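Local coordinates for protein glutathione S-transferase 1 (Ascaris suum, PDB 4Q5F) that conjugates reduced glutathione to a wide range of hydrophobic electrophiles and can also act as a glutathione peroxidase, at residues D169-D174 and Y196-R201. Numbering follows the deposited sequence.
Sequences DLVITD and YIEHVR
Thr173 and Ile197 sit where helices 167-182 and 191-201 meet; the axes of segments 169-174 and 196-201 cross at 123° between their N-to-C directions, 9.4 Å apart at closest. Thr173 gives the most surface to the contact: its CG2 lies over one face of the Tyr196 ring in a CH-pi contact, 3.8 Å from the centroid, and also meets Val200 CG2 and Ile197 CG1. With chi1 at 55°, Thr173 OG1 bonds back to Asp169 O, which also accepts from Thr173 N, and Val200 CG1 touches the same hydroxyl at 3.5 Å. Both helices belong to the all-helical C-terminal domain of the GST fold. There Asp169 OD2 accepts from Thr166 N, as in the Ser/Thr-X-X-Asp N-capping box known at the start of this helix in GSTs. Tyr196 holds the other carboxylate oxygen from the neighbouring helix: its OH donates to Asp169 OD1 at 2.7 Å, taking that oxygen's anti lone pair, with OD1 at the ring edge and the two planes 80° apart. Leu170 CD2 packs on Val200 CG1 at 3.9 Å. Arg201 NH1 makes a long salt bridge of 3.4 Å to Asp174 OD1, which also pairs with Arg213, and one water donates to Asp174 O and OD1 and accepts weakly from Arg201 NH1.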
ATOM      1  N   ASP B 169      -7.057 -11.934   3.997  1.00 24.71           N
ATOM      2  CA  ASP B 169      -7.780 -12.462   5.147  1.00 22.56           C
ATOM      3  C   ASP B 169      -6.820 -12.851   6.265  1.00 27.42           C
ATOM      4  O   ASP B 169      -7.049 -12.535   7.433  1.00 23.00           O
ATOM      5  CB  ASP B 169      -8.614 -13.679   4.743  1.00 23.11           C
ATOM      6  CG  ASP B 169      -9.702 -13.339   3.741  1.00 32.04           C
ATOM      7  OD1 ASP B 169     -10.450 -12.366   3.978  1.00 26.80           O
ATOM      8  OD2 ASP B 169      -9.808 -14.045   2.714  1.00 29.37           O
ATOM      9  N   LEU B 170      -5.742 -13.537   5.898  1.00 24.58           N
ATOM     10  CA  LEU B 170      -4.775 -14.032   6.872  1.00 20.20           C
ATOM     11  C   LEU B 170      -4.089 -12.898   7.633  1.00 20.99           C
ATOM     12  O   LEU B 170      -3.946 -12.954   8.854  1.00 24.18           O
ATOM     13  CB  LEU B 170      -3.721 -14.894   6.174  1.00 18.57           C
ATOM     14  CG  LEU B 170      -4.242 -16.125   5.424  1.00 22.06           C
ATOM     15  CD1 LEU B 170      -3.112 -16.805   4.668  1.00 21.05           C
ATOM     16  CD2 LEU B 170      -4.910 -17.101   6.380  1.00 23.42           C
ATOM     17  N   VAL B 171      -3.662 -11.872   6.904  1.00 21.08           N
ATOM     18  CA  VAL B 171      -2.918 -10.769   7.504  1.00 17.45           C
ATOM     19  C   VAL B 171      -3.829  -9.860   8.321  1.00 23.43           C
ATOM     20  O   VAL B 171      -3.471  -9.435   9.420  1.00 21.69           O
ATOM     21  CB  VAL B 171      -2.194  -9.930   6.427  1.00 14.41           C
ATOM     22  CG1 VAL B 171      -1.442  -8.761   7.060  1.00 15.20           C
ATOM     23  CG2 VAL B 171      -1.234 -10.805   5.636  1.00 15.52           C
ATOM     24  N   ILE B 172      -5.003  -9.555   7.773  1.00 17.99           N
ATOM     25  CA  ILE B 172      -5.948  -8.660   8.429  1.00 21.17           C
ATOM     26  C   ILE B 172      -6.382  -9.215   9.783  1.00 21.26           C
ATOM     27  O   ILE B 172      -6.264  -8.538  10.804  1.00 21.30           O
ATOM     28  CB  ILE B 172      -7.191  -8.411   7.538  1.00 22.95           C
ATOM     29  CG1 ILE B 172      -6.816  -7.505   6.365  1.00 17.91           C
ATOM     30  CG2 ILE B 172      -8.331  -7.766   8.334  1.00 17.70           C
ATOM     31  CD1 ILE B 172      -7.875  -7.411   5.282  1.00 12.51           C
ATOM     32  N   THR B 173      -6.878 -10.446   9.785  1.00 16.34           N
ATOM     33  CA  THR B 173      -7.423 -11.050  10.994  1.00 21.51           C
ATOM     34  C   THR B 173      -6.372 -11.221  12.090  1.00 20.86           C
ATOM     35  O   THR B 173      -6.680 -11.097  13.275  1.00 26.31           O
ATOM     36  CB  THR B 173      -8.057 -12.417  10.697  1.00 22.09           C
ATOM     37  OG1 THR B 173      -7.102 -13.257  10.039  1.00 19.76           O
ATOM     38  CG2 THR B 173      -9.281 -12.247   9.813  1.00 16.39           C
ATOM     39  N   ASP B 174      -5.134 -11.506  11.701  1.00 18.95           N
ATOM     40  CA  ASP B 174      -4.060 -11.659  12.677  1.00 21.51           C
ATOM     41  C   ASP B 174      -3.762 -10.323  13.342  1.00 20.85           C
ATOM     42  O   ASP B 174      -3.603 -10.247  14.561  1.00 18.44           O
ATOM     43  CB  ASP B 174      -2.792 -12.201  12.018  1.00 19.64           C
ATOM     44  CG  ASP B 174      -1.675 -12.441  13.017  1.00 29.40           C
ATOM     45  OD1 ASP B 174      -1.762 -13.427  13.781  1.00 19.15           O
ATOM     46  OD2 ASP B 174      -0.711 -11.649  13.036  1.00 31.70           O
ATOM     47  N   TYR B 196     -15.592 -13.467  11.742  1.00 34.08           N
ATOM     48  CA  TYR B 196     -14.634 -13.492  10.642  1.00 24.77           C
ATOM     49  C   TYR B 196     -13.222 -13.811  11.129  1.00 27.81           C
ATOM     50  O   TYR B 196     -12.510 -14.610  10.520  1.00 24.34           O
ATOM     51  CB  TYR B 196     -14.677 -12.137   9.934  1.00 26.08           C
ATOM     52  CG  TYR B 196     -13.552 -11.847   8.969  1.00 31.66           C
ATOM     53  CD1 TYR B 196     -13.298 -12.680   7.887  1.00 22.67           C
ATOM     54  CD2 TYR B 196     -12.769 -10.710   9.119  1.00 21.71           C
ATOM     55  CE1 TYR B 196     -12.279 -12.398   6.997  1.00 23.91           C
ATOM     56  CE2 TYR B 196     -11.752 -10.421   8.235  1.00 20.94           C
ATOM     57  CZ  TYR B 196     -11.512 -11.267   7.177  1.00 25.33           C
ATOM     58  OH  TYR B 196     -10.499 -10.975   6.296  1.00 22.28           O
ATOM     59  N   ILE B 197     -12.829 -13.190  12.234  1.00 28.28           N
ATOM     60  CA  ILE B 197     -11.519 -13.433  12.830  1.00 27.55           C
ATOM     61  C   ILE B 197     -11.464 -14.823  13.461  1.00 29.63           C
ATOM     62  O   ILE B 197     -10.442 -15.502  13.384  1.00 32.27           O
ATOM     63  CB  ILE B 197     -11.184 -12.356  13.887  1.00 37.30           C
ATOM     64  CG1 ILE B 197     -11.057 -10.990  13.212  1.00 35.32           C
ATOM     65  CG2 ILE B 197      -9.885 -12.685  14.620  1.00 28.08           C
ATOM     66  CD1 ILE B 197     -11.102  -9.821  14.173  1.00 36.31           C
ATOM     67  N   GLU B 198     -12.563 -15.241  14.083  1.00 34.29           N
ATOM     68  CA  GLU B 198     -12.638 -16.561  14.699  1.00 33.63           C
ATOM     69  C   GLU B 198     -12.493 -17.644  13.635  1.00 40.96           C
ATOM     70  O   GLU B 198     -11.783 -18.631  13.827  1.00 37.36           O
ATOM     71  CB  GLU B 198     -13.974 -16.734  15.424  1.00 45.22           C
ATOM     72  CG  GLU B 198     -14.051 -17.975  16.301  1.00 48.22           C
ATOM     73  CD  GLU B 198     -15.474 -18.312  16.711  1.00 63.47           C
ATOM     74  OE1 GLU B 198     -16.245 -18.789  15.850  1.00 72.04           O
ATOM     75  OE2 GLU B 198     -15.825 -18.094  17.890  1.00 74.80           O
ATOM     76  N   HIS B 199     -13.172 -17.444  12.509  1.00 32.23           N
ATOM     77  CA  HIS B 199     -13.184 -18.416  11.421  1.00 33.37           C
ATOM     78  C   HIS B 199     -11.789 -18.649  10.843  1.00 35.77           C
ATOM     79  O   HIS B 199     -11.286 -19.772  10.858  1.00 35.59           O
ATOM     80  CB  HIS B 199     -14.130 -17.944  10.313  1.00 34.38           C
ATOM     81  CG  HIS B 199     -14.247 -18.899   9.164  1.00 36.14           C
ATOM     82  ND1 HIS B 199     -15.425 -19.531   8.841  1.00 60.74           N
ATOM     83  CD2 HIS B 199     -13.328 -19.324   8.262  1.00 46.33           C
ATOM     84  CE1 HIS B 199     -15.231 -20.309   7.788  1.00 54.15           C
ATOM     85  NE2 HIS B 199     -13.970 -20.201   7.419  1.00 51.38           N
ATOM     86  N   VAL B 200     -11.179 -17.585  10.326  1.00 31.43           N
ATOM     87  CA  VAL B 200      -9.877 -17.671   9.669  1.00 27.03           C
ATOM     88  C   VAL B 200      -8.840 -18.334  10.572  1.00 31.54           C
ATOM     89  O   VAL B 200      -8.046 -19.156  10.119  1.00 30.52           O
ATOM     90  CB  VAL B 200      -9.373 -16.264   9.256  1.00 27.91           C
ATOM     91  CG1 VAL B 200      -7.955 -16.329   8.645  1.00 30.10           C
ATOM     92  CG2 VAL B 200     -10.372 -15.604   8.300  1.00 24.47           C
ATOM     93  N   ARG B 201      -8.859 -17.983  11.852  1.00 31.98           N
ATOM     94  CA  ARG B 201      -7.861 -18.481  12.789  1.00 29.19           C
ATOM     95  C   ARG B 201      -8.188 -19.887  13.286  1.00 31.49           C
ATOM     96  O   ARG B 201      -7.382 -20.509  13.982  1.00 30.55           O
ATOM     97  CB  ARG B 201      -7.704 -17.502  13.952  1.00 25.17           C
ATOM     98  CG  ARG B 201      -6.980 -16.227  13.543  1.00 30.44           C
ATOM     99  CD  ARG B 201      -7.288 -15.057  14.457  1.00 25.95           C
ATOM    100  NE  ARG B 201      -6.736 -15.229  15.797  1.00 32.05           N
ATOM    101  CZ  ARG B 201      -5.464 -15.013  16.118  1.00 33.99           C
ATOM    102  NH1 ARG B 201      -4.593 -14.628  15.193  1.00 39.51           N
ATOM    103  NH2 ARG B 201      -5.057 -15.191  17.367  1.00 27.27           N
TER
HETATM  104  O   HOH W   1      -2.631 -12.634  16.332  1.00 24.02           O